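Local coordinates for pyridoxal phosphate homeostasis protein (Bifidobacterium adolescentis ATCC 15703, PDB 3CPG), which probably binds pyridoxal 5'-phosphate and takes part in keeping the level of this cofactor balanced in the cell, at residues I214-S219 / L252-E256; L221-R225 / C239-M244; E166-S170 / M202-A206; S49-A55 / S258-G264; D136-D142 / V161-E166. All blocks are in the same frame, centred on the assembly; numbering follows the deposited sequence.

In the fold
All five contacts lie in the TIM barrel of a single chain. Interaction 4 joins strands 51-55 and 260-263, which are far apart in sequence, and so closes the barrel; the other four are nested inside that loop. Interactions 5 and 3 follow one another along the chain and share Glu166. Interaction 2 is nested inside interaction 1, and both use helix 211-231; their centres are about 11 Å apart. Interactions 1 and 5 are the most distant, about 20 Å between centres, and do not touch. Inside the barrel, Glu139 of interaction 5 hydrogen-bonds to Ser243 of interaction 2, and the Arg262 side chain of interaction 4 to the Thr203 backbone O of interaction 3. Polar side chains thus link strands and loops inside the barrel.

Interaction 1. Residues I214-S219 / L252-E256; sequences IRRGFS and LAIAE
Glu256 and Arg215 bury the most surface in this helix-to-helix contact, followed by Leu252 and Phe218. Residues 214-219 are helical throughout. Residues 252-255 are the end of a second helix, and Glu256 is the first residue to leave helical phi/psi (-94/12). CA atoms pair Arg215 with Leu252 at 6.5 Å and Ser219 with Glu256 at 5.7 Å. Arg215 (chi1 m, chi2 t, chi3 p) brings its NH2 to 2.7 Å from Glu256 OE2. This is a salt bridge of charges alone, because the oxygen lies over the guanidinium face. Arg215 NH1 also lies 3.5 Å from Leu252 CD2. Glu256 takes chi1 m and chi2 m. Its OE1 accepts from a water at 2.9 Å, which is also 2.6 Å from Ser219 OG. Beneath these charges is an apolar layer. Phe218 (chi1 m) receives Ala253 CB over its ring face, 4.0 Å from the centroid, a CH-pi contact. Ile214 CG2 meets Leu252 CD1 at 3.8 Å. The arrangement is packing between outer helices of a TIM barrel. Glu256 also forms a salt bridge with Arg222 on helix 211-231, Phe218 touches Met244, and strand 260-263 follows helix 250-255.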
# COMPACT_ATOMS: atom_id res chain seq x y z
N ILE A 214 3.94 -9.25 -17.10
CA ILE A 214 4.06 -8.35 -15.96
C ILE A 214 3.79 -6.91 -16.40
O ILE A 214 2.99 -6.20 -15.78
CB ILE A 214 5.46 -8.47 -15.34
CG1 ILE A 214 5.64 -9.87 -14.76
CG2 ILE A 214 5.68 -7.39 -14.29
CD1 ILE A 214 7.01 -10.15 -14.18
N ARG A 215 4.46 -6.49 -17.47
CA ARG A 215 4.29 -5.13 -17.98
C ARG A 215 2.85 -4.86 -18.41
O ARG A 215 2.32 -3.78 -18.14
CB ARG A 215 5.24 -4.88 -19.15
CG ARG A 215 6.72 -4.93 -18.77
CD ARG A 215 7.63 -4.73 -19.99
NE ARG A 215 7.56 -3.38 -20.53
CZ ARG A 215 7.99 -2.29 -19.89
NH1 ARG A 215 8.50 -2.40 -18.67
NH2 ARG A 215 7.90 -1.10 -20.46
N ARG A 216 2.23 -5.83 -19.07
CA ARG A 216 0.86 -5.65 -19.54
C ARG A 216 -0.10 -5.34 -18.39
O ARG A 216 -0.99 -4.49 -18.52
CB ARG A 216 0.38 -6.89 -20.30
CG ARG A 216 -1.02 -6.74 -20.89
CD ARG A 216 -1.38 -7.92 -21.78
NE ARG A 216 -0.41 -8.10 -22.86
CZ ARG A 216 0.43 -9.12 -22.95
NH1 ARG A 216 0.43 -10.07 -22.03
NH2 ARG A 216 1.29 -9.19 -23.96
N GLY A 217 0.08 -6.04 -17.27
CA GLY A 217 -0.77 -5.82 -16.11
C GLY A 217 -0.59 -4.46 -15.46
O GLY A 217 -1.57 -3.83 -15.06
N PHE A 218 0.65 -4.01 -15.34
CA PHE A 218 0.92 -2.70 -14.73
C PHE A 218 0.40 -1.60 -15.65
O PHE A 218 -0.14 -0.59 -15.20
CB PHE A 218 2.42 -2.50 -14.49
CG PHE A 218 3.01 -3.43 -13.46
CD1 PHE A 218 2.26 -3.86 -12.37
CD2 PHE A 218 4.34 -3.83 -13.56
CE1 PHE A 218 2.83 -4.67 -11.39
CE2 PHE A 218 4.92 -4.64 -12.59
CZ PHE A 218 4.17 -5.06 -11.50
N SER A 219 0.59 -1.81 -16.95
CA SER A 219 0.14 -0.85 -17.95
C SER A 219 -1.38 -0.75 -17.88
O SER A 219 -1.94 0.34 -17.95
CB SER A 219 0.57 -1.32 -19.34
OG SER A 219 0.13 -0.42 -20.34
N LEU A 252 10.13 -2.76 -13.33
CA LEU A 252 9.10 -2.78 -14.37
C LEU A 252 7.88 -1.95 -13.95
O LEU A 252 7.29 -1.24 -14.76
CB LEU A 252 8.68 -4.22 -14.65
CG LEU A 252 9.75 -5.16 -15.21
CD1 LEU A 252 9.23 -6.59 -15.22
CD2 LEU A 252 10.14 -4.71 -16.61
N ALA A 253 7.51 -2.06 -12.68
CA ALA A 253 6.36 -1.31 -12.18
C ALA A 253 6.62 0.18 -12.32
O ALA A 253 5.76 0.93 -12.75
CB ALA A 253 6.12 -1.66 -10.71
N ILE A 254 7.83 0.60 -11.95
CA ILE A 254 8.16 2.01 -12.04
C ILE A 254 8.20 2.48 -13.49
O ILE A 254 7.79 3.60 -13.80
CB ILE A 254 9.50 2.29 -11.31
CG1 ILE A 254 9.31 2.02 -9.81
CG2 ILE A 254 9.94 3.73 -11.54
CD1 ILE A 254 10.57 2.10 -8.99
N ALA A 255 8.66 1.62 -14.39
CA ALA A 255 8.70 1.97 -15.80
C ALA A 255 7.27 2.18 -16.31
O ALA A 255 7.04 2.97 -17.23
CB ALA A 255 9.37 0.86 -16.61
N GLU A 256 6.31 1.47 -15.71
CA GLU A 256 4.92 1.58 -16.12
C GLU A 256 4.08 2.59 -15.32
O GLU A 256 2.86 2.60 -15.41
CB GLU A 256 4.24 0.20 -16.07
CG GLU A 256 4.74 -0.80 -17.12
CD GLU A 256 4.60 -0.30 -18.56
OE1 GLU A 256 3.61 0.40 -18.86
OE2 GLU A 256 5.48 -0.63 -19.39
O HOH W 1 1.97 1.19 -21.18

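Interaction 2. Residues L221-R225 / C239-M244; sequences LRKTR and CRELSM
This is helix-on-strand packing, in which helix 211-231 lies against the outer side of strand 241-243. The local axes approach to 9.1 Å and run nearly antiparallel, at 157°. Arg222 is nearest Leu242 (CA-CA 6.8 Å), and Arg225 is nearest Arg240 (6.7 Å). Leu242 (chi1 m, chi2 t) points at the helix. Its CD2 lies 3.8 Å from Leu221 CG, and its CD1 lies 3.7 Å from Arg222 CB. Leu221 (chi1 t, chi2 p) also places CD2 3.7 Å from SE of Met244, a selenomethionine with chi1 p. The helix and strand are the second and third elements of a beta-alpha-beta unit that starts with strand 196-202, the repeating unit of the TIM barrel. Strand 241-243 pairs with that first strand. Arg225 (chi1 t, chi2 m, chi3 m) points at the residues that lead into the strand. Its NH1 donates to Arg240 O at 2.9 Å, and Leu242 CD1 lies over one face of its guanidinium, 3.6 Å from NH1. The guanidinium of Arg222 leads away to a salt bridge with Glu256.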
# COMPACT_ATOMS: atom_id res chain seq x y z
N LEU A 221 -3.28 -1.31 -15.30
CA LEU A 221 -3.67 -0.60 -14.08
C LEU A 221 -3.52 0.91 -14.27
O LEU A 221 -4.38 1.67 -13.85
CB LEU A 221 -2.81 -1.06 -12.90
CG LEU A 221 -3.46 -0.77 -11.54
CD1 LEU A 221 -4.68 -1.66 -11.36
CD2 LEU A 221 -2.45 -1.02 -10.42
N ARG A 222 -2.42 1.33 -14.89
CA ARG A 222 -2.19 2.75 -15.11
C ARG A 222 -3.28 3.36 -16.00
O ARG A 222 -3.81 4.43 -15.70
CB ARG A 222 -0.83 3.00 -15.76
CG ARG A 222 -0.54 4.48 -15.96
CD ARG A 222 0.70 4.75 -16.81
NE ARG A 222 0.49 4.41 -18.21
CZ ARG A 222 1.00 3.33 -18.80
NH1 ARG A 222 1.75 2.48 -18.10
NH2 ARG A 222 0.75 3.10 -20.08
N LYS A 223 -3.59 2.68 -17.10
CA LYS A 223 -4.62 3.18 -18.02
C LYS A 223 -5.97 3.26 -17.33
O LYS A 223 -6.74 4.20 -17.54
CB LYS A 223 -4.72 2.28 -19.25
CG LYS A 223 -3.51 2.34 -20.16
CD LYS A 223 -3.70 1.48 -21.39
CE LYS A 223 -2.48 1.54 -22.29
NZ LYS A 223 -2.68 0.72 -23.53
N THR A 224 -6.27 2.25 -16.51
CA THR A 224 -7.54 2.21 -15.78
C THR A 224 -7.60 3.41 -14.84
O THR A 224 -8.62 4.09 -14.75
CB THR A 224 -7.67 0.90 -14.99
OG1 THR A 224 -7.75 -0.20 -15.90
CG2 THR A 224 -8.91 0.92 -14.11
N ARG A 225 -6.50 3.66 -14.14
CA ARG A 225 -6.41 4.79 -13.22
C ARG A 225 -6.68 6.08 -14.00
O ARG A 225 -7.45 6.94 -13.56
CB ARG A 225 -5.00 4.81 -12.60
CG ARG A 225 -4.73 5.89 -11.53
CD ARG A 225 -4.43 7.26 -12.13
NE ARG A 225 -3.40 7.23 -13.17
CZ ARG A 225 -2.09 7.27 -12.96
NH1 ARG A 225 -1.60 7.34 -11.73
NH2 ARG A 225 -1.26 7.26 -14.00
N CYS A 239 -8.35 9.55 -7.22
CA CYS A 239 -7.91 8.21 -7.59
C CYS A 239 -6.62 8.38 -8.39
O CYS A 239 -6.61 8.24 -9.61
CB CYS A 239 -8.99 7.54 -8.44
SG CYS A 239 -8.67 5.81 -8.86
N ARG A 240 -5.53 8.69 -7.69
CA ARG A 240 -4.26 8.94 -8.35
C ARG A 240 -3.13 7.94 -8.14
O ARG A 240 -2.22 7.86 -8.97
CB ARG A 240 -3.75 10.33 -7.95
CG ARG A 240 -4.63 11.47 -8.43
CD ARG A 240 -4.21 12.78 -7.80
NE ARG A 240 -4.95 13.91 -8.36
CZ ARG A 240 -4.83 14.34 -9.61
NH1 ARG A 240 -3.99 13.73 -10.44
NH2 ARG A 240 -5.54 15.38 -10.03
N GLU A 241 -3.16 7.19 -7.05
CA GLU A 241 -2.08 6.25 -6.79
C GLU A 241 -2.14 4.96 -7.58
O GLU A 241 -3.21 4.49 -7.98
CB GLU A 241 -2.03 5.89 -5.30
CG GLU A 241 -2.02 7.08 -4.36
CD GLU A 241 -0.64 7.69 -4.16
OE1 GLU A 241 0.32 7.30 -4.87
OE2 GLU A 241 -0.51 8.56 -3.28
N LEU A 242 -0.96 4.40 -7.82
CA LEU A 242 -0.82 3.11 -8.48
C LEU A 242 0.13 2.34 -7.58
O LEU A 242 1.34 2.55 -7.62
CB LEU A 242 -0.22 3.26 -9.88
CG LEU A 242 -1.18 3.82 -10.94
CD1 LEU A 242 -0.43 4.02 -12.25
CD2 LEU A 242 -2.35 2.86 -11.13
N SER A 243 -0.43 1.48 -6.74
CA SER A 243 0.37 0.69 -5.82
C SER A 243 0.67 -0.62 -6.54
O SER A 243 -0.18 -1.50 -6.62
CB SER A 243 -0.42 0.41 -4.54
OG SER A 243 0.35 -0.35 -3.62
N MSE A 244 1.87 -0.71 -7.09
CA MSE A 244 2.28 -1.90 -7.83
C MSE A 244 3.79 -2.01 -7.90
O MSE A 244 4.50 -1.00 -7.96
CB MSE A 244 1.69 -1.86 -9.25
CG MSE A 244 2.03 -0.60 -10.06
SE MSE A 244 0.97 -0.47 -11.67
CE MSE A 244 2.09 0.65 -12.70

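Interaction 3. Residues E166-S170 / M202-A206; sequences EVNES and MTIGA
Two loops run side by side here, their end-to-end directions only 12° apart, and two waters bridge them. They follow neighbouring parallel strands of the TIM barrel, 161-166 and 196-202. One parallel bridge remains, Glu166 with Met202 (CA-CA 4.6 Å), and Val167 N donates to Met202 O at 2.8 Å. Beyond it, Thr203 (chi1 t) takes over with its side chain: OG1 donates to Val167 O at 2.8 Å and accepts from Gly205 N at 3.1 Å, an ST turn. Gly205 has positive phi (78/-148). On the other loop Asn168 (chi1 t) forms an Asx turn, its OD1 accepting from Ser170 N at 2.9 Å. The loops stay close as far as Ser170 and Ala206 (CA-CA 4.3 Å). The side chain of Ile204 lies about 9 Å from that of Lys57, the predicted pyridoxal phosphate attachment site. One water links Val167 O (3.1 Å) to Ile204 N (3.0 Å). A second accepts from Glu169 N at 2.8 Å and donates to Thr203 OG1 at 3.1 Å and to Gly205 O at 2.9 Å.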
# COMPACT_ATOMS: atom_id res chain seq x y z
N GLU A 166 -8.33 -2.75 -5.54
CA GLU A 166 -7.39 -3.81 -5.88
C GLU A 166 -7.90 -4.52 -7.13
O GLU A 166 -9.01 -5.05 -7.13
CB GLU A 166 -7.31 -4.80 -4.72
CG GLU A 166 -6.34 -5.94 -4.92
CD GLU A 166 -6.45 -6.97 -3.81
OE1 GLU A 166 -7.48 -7.67 -3.74
OE2 GLU A 166 -5.51 -7.06 -3.00
N VAL A 167 -7.09 -4.53 -8.17
CA VAL A 167 -7.47 -5.16 -9.43
C VAL A 167 -6.62 -6.39 -9.70
O VAL A 167 -5.42 -6.40 -9.45
CB VAL A 167 -7.31 -4.18 -10.61
CG1 VAL A 167 -7.78 -4.84 -11.90
CG2 VAL A 167 -8.09 -2.91 -10.35
N ASN A 168 -7.26 -7.43 -10.22
CA ASN A 168 -6.57 -8.68 -10.55
C ASN A 168 -5.95 -8.52 -11.93
O ASN A 168 -6.67 -8.47 -12.93
CB ASN A 168 -7.56 -9.84 -10.55
CG ASN A 168 -6.91 -11.17 -10.90
OD1 ASN A 168 -5.72 -11.24 -11.23
ND2 ASN A 168 -7.69 -12.24 -10.84
N GLU A 169 -4.62 -8.42 -11.98
CA GLU A 169 -3.91 -8.26 -13.25
C GLU A 169 -3.06 -9.50 -13.54
O GLU A 169 -2.16 -9.47 -14.37
CB GLU A 169 -2.98 -7.04 -13.18
CG GLU A 169 -3.69 -5.73 -12.87
CD GLU A 169 -4.42 -5.14 -14.07
OE1 GLU A 169 -4.54 -5.85 -15.09
OE2 GLU A 169 -4.88 -3.98 -13.98
N SER A 170 -3.37 -10.60 -12.85
CA SER A 170 -2.61 -11.84 -13.00
C SER A 170 -2.99 -12.67 -14.22
O SER A 170 -2.19 -13.49 -14.68
CB SER A 170 -2.76 -12.71 -11.76
OG SER A 170 -4.05 -13.29 -11.71
N MSE A 202 -4.53 -0.69 -6.92
CA MSE A 202 -3.46 -1.55 -6.43
C MSE A 202 -3.54 -2.90 -7.12
O MSE A 202 -4.61 -3.33 -7.51
CB MSE A 202 -3.60 -1.75 -4.91
CG MSE A 202 -2.50 -2.61 -4.23
SE MSE A 202 -2.64 -4.55 -4.36
CE MSE A 202 -3.32 -4.91 -2.61
N THR A 203 -2.40 -3.55 -7.29
CA THR A 203 -2.40 -4.89 -7.86
C THR A 203 -1.21 -5.68 -7.36
O THR A 203 -0.14 -5.12 -7.08
CB THR A 203 -2.38 -4.90 -9.41
OG1 THR A 203 -2.63 -6.23 -9.87
CG2 THR A 203 -1.03 -4.46 -9.93
N ILE A 204 -1.41 -6.98 -7.22
CA ILE A 204 -0.36 -7.88 -6.79
C ILE A 204 0.44 -8.28 -8.04
O ILE A 204 1.55 -8.79 -7.95
CB ILE A 204 -0.97 -9.12 -6.12
CG1 ILE A 204 -1.75 -8.70 -4.88
CG2 ILE A 204 0.13 -10.11 -5.75
CD1 ILE A 204 -2.48 -9.84 -4.18
N GLY A 205 -0.14 -8.01 -9.21
CA GLY A 205 0.53 -8.32 -10.46
C GLY A 205 0.45 -9.79 -10.83
O GLY A 205 -0.52 -10.46 -10.51
N ALA A 206 1.49 -10.27 -11.50
CA ALA A 206 1.55 -11.67 -11.92
C ALA A 206 2.86 -12.29 -11.43
O ALA A 206 3.94 -11.77 -11.70
CB ALA A 206 1.46 -11.77 -13.44
O HOH W 2 -4.28 -7.85 -7.01
O HOH W 3 -3.05 -9.28 -9.82

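Interaction 4. Residues S49-A55 / S258-G264; sequences SVRLLAA and STIVRVG. With ACT (acetate ion), chain B.
Leu52 (chi1 t, chi2 p) lies over two valines of the partner strand: its CD1 is 3.6 Å from Val263 CG2 and 4.1 Å from Val261 CG2. Val50 CG1 adds a contact to Val261 CG1 at 3.9 Å. Strands 51-55 and 260-263 are parallel, with local axes 4.6 Å apart at closest and 25° between directions. The bridges are Arg51-Ile260, Leu52-Val261, Leu53-Arg262 and Ala54-Val263, with no shift in register. Five backbone hydrogen bonds zigzag between them: Arg51 N to Thr259 O (2.9 Å), Val261 N to Arg51 O (3.1 Å), Leu53 N to Val261 O (2.9 Å), Val263 N to Leu53 O (2.9 Å) and Ala55 N to Val263 O (2.8 Å). The Leu52 and Val261 face meets helices 19-42 and 250-255. The other face carries Arg51, Leu53, Ile260 and Arg262. There Leu53 CB lies 3.9 Å from Ile260 CG2, and Arg262 reaches Thr203 and Ser243. A water accepts from Arg51 NE (2.7 Å) and donates to Thr259 O (2.9 Å). The guanidinium of Arg51 also pairs with Glu241. At the far end Gly264 N donates to OXT of an acetate, probably from the crystallisation liquor, at 2.9 Å. The side chain of Ala55 is about 5 Å from that of Lys57, the predicted cofactor lysine. The pairing of the first barrel strand with the last is typical of a closed TIM barrel.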
# COMPACT_ATOMS: atom_id res chain seq x y z
N SER A 49 8.85 10.67 -7.53
CA SER A 49 7.60 10.25 -8.16
C SER A 49 7.09 8.95 -7.55
O SER A 49 5.89 8.69 -7.52
CB SER A 49 7.79 10.05 -9.66
OG SER A 49 8.08 11.28 -10.31
N VAL A 50 8.02 8.13 -7.07
CA VAL A 50 7.68 6.83 -6.48
C VAL A 50 7.93 6.81 -4.98
O VAL A 50 9.01 7.18 -4.53
CB VAL A 50 8.51 5.70 -7.12
CG1 VAL A 50 8.09 4.35 -6.55
CG2 VAL A 50 8.35 5.72 -8.64
N ARG A 51 6.94 6.37 -4.22
CA ARG A 51 7.10 6.27 -2.77
C ARG A 51 7.31 4.82 -2.38
O ARG A 51 6.74 3.91 -2.98
CB ARG A 51 5.87 6.82 -2.04
CG ARG A 51 5.78 8.34 -2.03
CD ARG A 51 4.81 8.84 -0.97
NE ARG A 51 3.43 8.47 -1.27
CZ ARG A 51 2.41 8.64 -0.44
NH1 ARG A 51 2.61 9.17 0.77
NH2 ARG A 51 1.18 8.29 -0.81
N LEU A 52 8.15 4.62 -1.37
CA LEU A 52 8.45 3.28 -0.89
C LEU A 52 7.59 2.91 0.30
O LEU A 52 7.56 3.62 1.31
CB LEU A 52 9.93 3.18 -0.49
CG LEU A 52 10.36 1.95 0.32
CD1 LEU A 52 10.16 0.67 -0.49
CD2 LEU A 52 11.82 2.11 0.72
N LEU A 53 6.87 1.80 0.17
CA LEU A 53 6.05 1.28 1.25
C LEU A 53 6.74 0.00 1.69
O LEU A 53 6.97 -0.89 0.87
CB LEU A 53 4.62 0.95 0.79
CG LEU A 53 3.71 0.19 1.78
CD1 LEU A 53 2.28 0.32 1.33
CD2 LEU A 53 4.05 -1.28 1.86
N ALA A 54 7.09 -0.08 2.96
CA ALA A 54 7.74 -1.29 3.45
C ALA A 54 6.64 -2.26 3.86
O ALA A 54 5.76 -1.91 4.64
CB ALA A 54 8.64 -0.97 4.64
N ALA A 55 6.68 -3.47 3.30
CA ALA A 55 5.70 -4.50 3.64
C ALA A 55 6.28 -5.09 4.92
O ALA A 55 7.29 -5.78 4.89
CB ALA A 55 5.64 -5.56 2.54
N SER A 258 4.21 3.24 -11.66
CA SER A 258 3.92 3.02 -10.25
C SER A 258 4.22 4.26 -9.40
O SER A 258 5.20 4.95 -9.65
CB SER A 258 4.73 1.84 -9.72
OG SER A 258 4.57 1.72 -8.32
N THR A 259 3.38 4.53 -8.41
CA THR A 259 3.61 5.66 -7.52
C THR A 259 3.89 5.15 -6.12
O THR A 259 4.32 5.90 -5.24
CB THR A 259 2.41 6.62 -7.46
OG1 THR A 259 1.29 5.96 -6.84
CG2 THR A 259 2.04 7.09 -8.86
N ILE A 260 3.64 3.86 -5.91
CA ILE A 260 3.90 3.21 -4.63
C ILE A 260 4.36 1.78 -4.89
O ILE A 260 3.66 1.00 -5.53
CB ILE A 260 2.63 3.10 -3.74
CG1 ILE A 260 2.12 4.49 -3.36
CG2 ILE A 260 2.97 2.30 -2.47
CD1 ILE A 260 0.85 4.44 -2.53
N VAL A 261 5.55 1.45 -4.42
CA VAL A 261 6.05 0.09 -4.56
C VAL A 261 6.01 -0.50 -3.16
O VAL A 261 6.30 0.19 -2.19
CB VAL A 261 7.50 0.05 -5.12
CG1 VAL A 261 7.51 0.54 -6.56
CG2 VAL A 261 8.43 0.88 -4.25
N ARG A 262 5.59 -1.76 -3.07
CA ARG A 262 5.48 -2.46 -1.79
C ARG A 262 6.62 -3.45 -1.67
O ARG A 262 6.63 -4.48 -2.34
CB ARG A 262 4.13 -3.19 -1.71
CG ARG A 262 2.93 -2.30 -1.99
CD ARG A 262 1.62 -3.04 -1.74
NE ARG A 262 1.54 -4.27 -2.52
CZ ARG A 262 1.24 -4.33 -3.81
NH1 ARG A 262 0.99 -3.22 -4.49
NH2 ARG A 262 1.20 -5.50 -4.43
N VAL A 263 7.59 -3.15 -0.81
CA VAL A 263 8.77 -3.99 -0.67
C VAL A 263 8.94 -4.65 0.70
O VAL A 263 8.91 -3.99 1.74
CB VAL A 263 10.03 -3.17 -0.99
CG1 VAL A 263 11.26 -4.07 -1.03
CG2 VAL A 263 9.86 -2.45 -2.33
N GLY A 264 9.14 -5.96 0.67
CA GLY A 264 9.34 -6.71 1.90
C GLY A 264 10.72 -7.34 1.96
O GLY A 264 11.59 -6.86 2.69
C ACT B . 8.49 -8.69 -1.47
O ACT B . 8.59 -9.06 -0.32
OXT ACT B . 8.74 -7.53 -1.76
CH3 ACT B . 8.07 -9.66 -2.54
O HOH W 4 2.87 8.01 -3.84

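Interaction 5. Residues D136-D142 / V161-E166; sequences DTIESVD and VGVLLE
Five backbone hydrogen bonds hold these parallel strands together. Gly162 N donates to Asp136 O (2.8 Å), Ile138 N to Gly162 O (2.8 Å), Leu164 N to Ile138 O (3.0 Å) and Glu166 N to Val141 O (2.7 Å). The fifth, Val141 N to Leu164 O at 3.4 Å, is weak. It follows a beta bulge: the register runs Thr137-Gly162 and Ile138-Val163, then shifts by one to Val141-Leu165. Glu139 (-79/-10) and Ser140 (-101/28) leave extended geometry to make the shift. The local axes come within 4.3 Å and lie 16° apart. Gly162 sits close against Thr137, where a CB would clash with Thr137 OG1. Around the backbone, Val141 CG2 packs on Val163 CB at 3.7 Å, and Ile138 CG1 meets Val161 CG2 at 4.3 Å. Ile138, Val141 and Val161 also touch Ile150 of helix 144-157. Elsewhere, Glu139 CG lies 3.4 Å from Leu164 CD1. The Glu139 carboxylate hydrogen-bonds to Ser243 and His118. Glu166 OE1 comes within 4.4 Å of Asp142 OD2, a pair of like charges, and hydrogen-bonds to Gln122. Strand 137-141, helix 144-157 and strand 161-166 form a beta-alpha-beta unit, the building block of the TIM barrel.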
# COMPACT_ATOMS: atom_id res chain seq x y z
N ASP A 136 -4.80 4.26 7.70
CA ASP A 136 -5.42 5.38 7.00
C ASP A 136 -5.84 5.00 5.59
O ASP A 136 -6.62 5.70 4.96
CB ASP A 136 -4.51 6.61 6.95
CG ASP A 136 -3.04 6.26 6.94
OD1 ASP A 136 -2.64 5.28 6.27
OD2 ASP A 136 -2.27 6.99 7.60
N THR A 137 -5.30 3.89 5.09
CA THR A 137 -5.66 3.43 3.76
C THR A 137 -5.72 1.90 3.68
O THR A 137 -4.82 1.21 4.15
CB THR A 137 -4.65 3.91 2.69
OG1 THR A 137 -4.60 5.34 2.67
CG2 THR A 137 -5.08 3.42 1.31
N ILE A 138 -6.80 1.39 3.09
CA ILE A 138 -6.97 -0.04 2.89
C ILE A 138 -6.76 -0.29 1.40
O ILE A 138 -7.62 0.03 0.57
CB ILE A 138 -8.39 -0.50 3.30
CG1 ILE A 138 -8.61 -0.27 4.79
CG2 ILE A 138 -8.57 -1.98 2.95
CD1 ILE A 138 -10.04 -0.51 5.26
N GLU A 139 -5.60 -0.85 1.05
CA GLU A 139 -5.25 -1.09 -0.35
C GLU A 139 -5.87 -2.30 -1.01
O GLU A 139 -5.78 -2.46 -2.23
CB GLU A 139 -3.73 -1.21 -0.49
CG GLU A 139 -2.95 0.04 -0.16
CD GLU A 139 -1.52 -0.03 -0.67
OE1 GLU A 139 -1.26 -0.83 -1.59
OE2 GLU A 139 -0.66 0.72 -0.16
N SER A 140 -6.52 -3.15 -0.22
CA SER A 140 -7.08 -4.40 -0.74
C SER A 140 -8.58 -4.45 -1.01
O SER A 140 -9.18 -5.52 -0.93
CB SER A 140 -6.72 -5.53 0.22
OG SER A 140 -7.20 -5.21 1.52
N VAL A 141 -9.20 -3.32 -1.32
CA VAL A 141 -10.63 -3.33 -1.59
C VAL A 141 -10.83 -3.88 -3.00
O VAL A 141 -10.52 -3.21 -3.99
CB VAL A 141 -11.22 -1.91 -1.46
CG1 VAL A 141 -12.73 -1.96 -1.62
CG2 VAL A 141 -10.85 -1.33 -0.10
N ASP A 142 -11.35 -5.10 -3.08
CA ASP A 142 -11.53 -5.78 -4.36
C ASP A 142 -12.96 -5.91 -4.86
O ASP A 142 -13.21 -6.59 -5.86
CB ASP A 142 -10.89 -7.17 -4.28
CG ASP A 142 -11.56 -8.05 -3.24
OD1 ASP A 142 -12.05 -7.52 -2.22
OD2 ASP A 142 -11.60 -9.29 -3.43
N VAL A 161 -11.97 6.71 5.65
CA VAL A 161 -10.76 5.92 5.48
C VAL A 161 -10.41 5.88 4.00
O VAL A 161 -11.29 5.85 3.14
CB VAL A 161 -10.95 4.47 6.03
CG1 VAL A 161 -12.01 3.73 5.23
CG2 VAL A 161 -9.62 3.73 6.00
N GLY A 162 -9.12 5.90 3.70
CA GLY A 162 -8.70 5.85 2.31
C GLY A 162 -8.78 4.42 1.80
O GLY A 162 -8.65 3.47 2.58
N VAL A 163 -9.01 4.26 0.51
CA VAL A 163 -9.07 2.93 -0.08
C VAL A 163 -8.47 2.93 -1.47
O VAL A 163 -8.51 3.94 -2.18
CB VAL A 163 -10.52 2.39 -0.21
CG1 VAL A 163 -11.18 2.28 1.15
CG2 VAL A 163 -11.33 3.30 -1.13
N LEU A 164 -7.88 1.80 -1.85
CA LEU A 164 -7.35 1.63 -3.19
C LEU A 164 -8.16 0.46 -3.73
O LEU A 164 -8.45 -0.49 -3.00
CB LEU A 164 -5.86 1.26 -3.19
CG LEU A 164 -4.84 2.23 -2.59
CD1 LEU A 164 -3.44 1.81 -3.01
CD2 LEU A 164 -5.12 3.65 -3.07
N LEU A 165 -8.55 0.55 -5.00
CA LEU A 165 -9.30 -0.54 -5.62
C LEU A 165 -8.25 -1.54 -6.09
O LEU A 165 -7.39 -1.22 -6.91
CB LEU A 165 -10.12 -0.03 -6.81
CG LEU A 165 -10.73 -1.11 -7.71
CD1 LEU A 165 -11.64 -2.04 -6.90
CD2 LEU A 165 -11.51 -0.43 -8.83
N GLU A 166 -8.33 -2.75 -5.54
CA GLU A 166 -7.39 -3.81 -5.88
C GLU A 166 -7.90 -4.52 -7.13
O GLU A 166 -9.01 -5.05 -7.13
CB GLU A 166 -7.31 -4.80 -4.72
CG GLU A 166 -6.34 -5.94 -4.92
CD GLU A 166 -6.45 -6.97 -3.81
OE1 GLU A 166 -7.48 -7.67 -3.74
OE2 GLU A 166 -5.51 -7.06 -3.00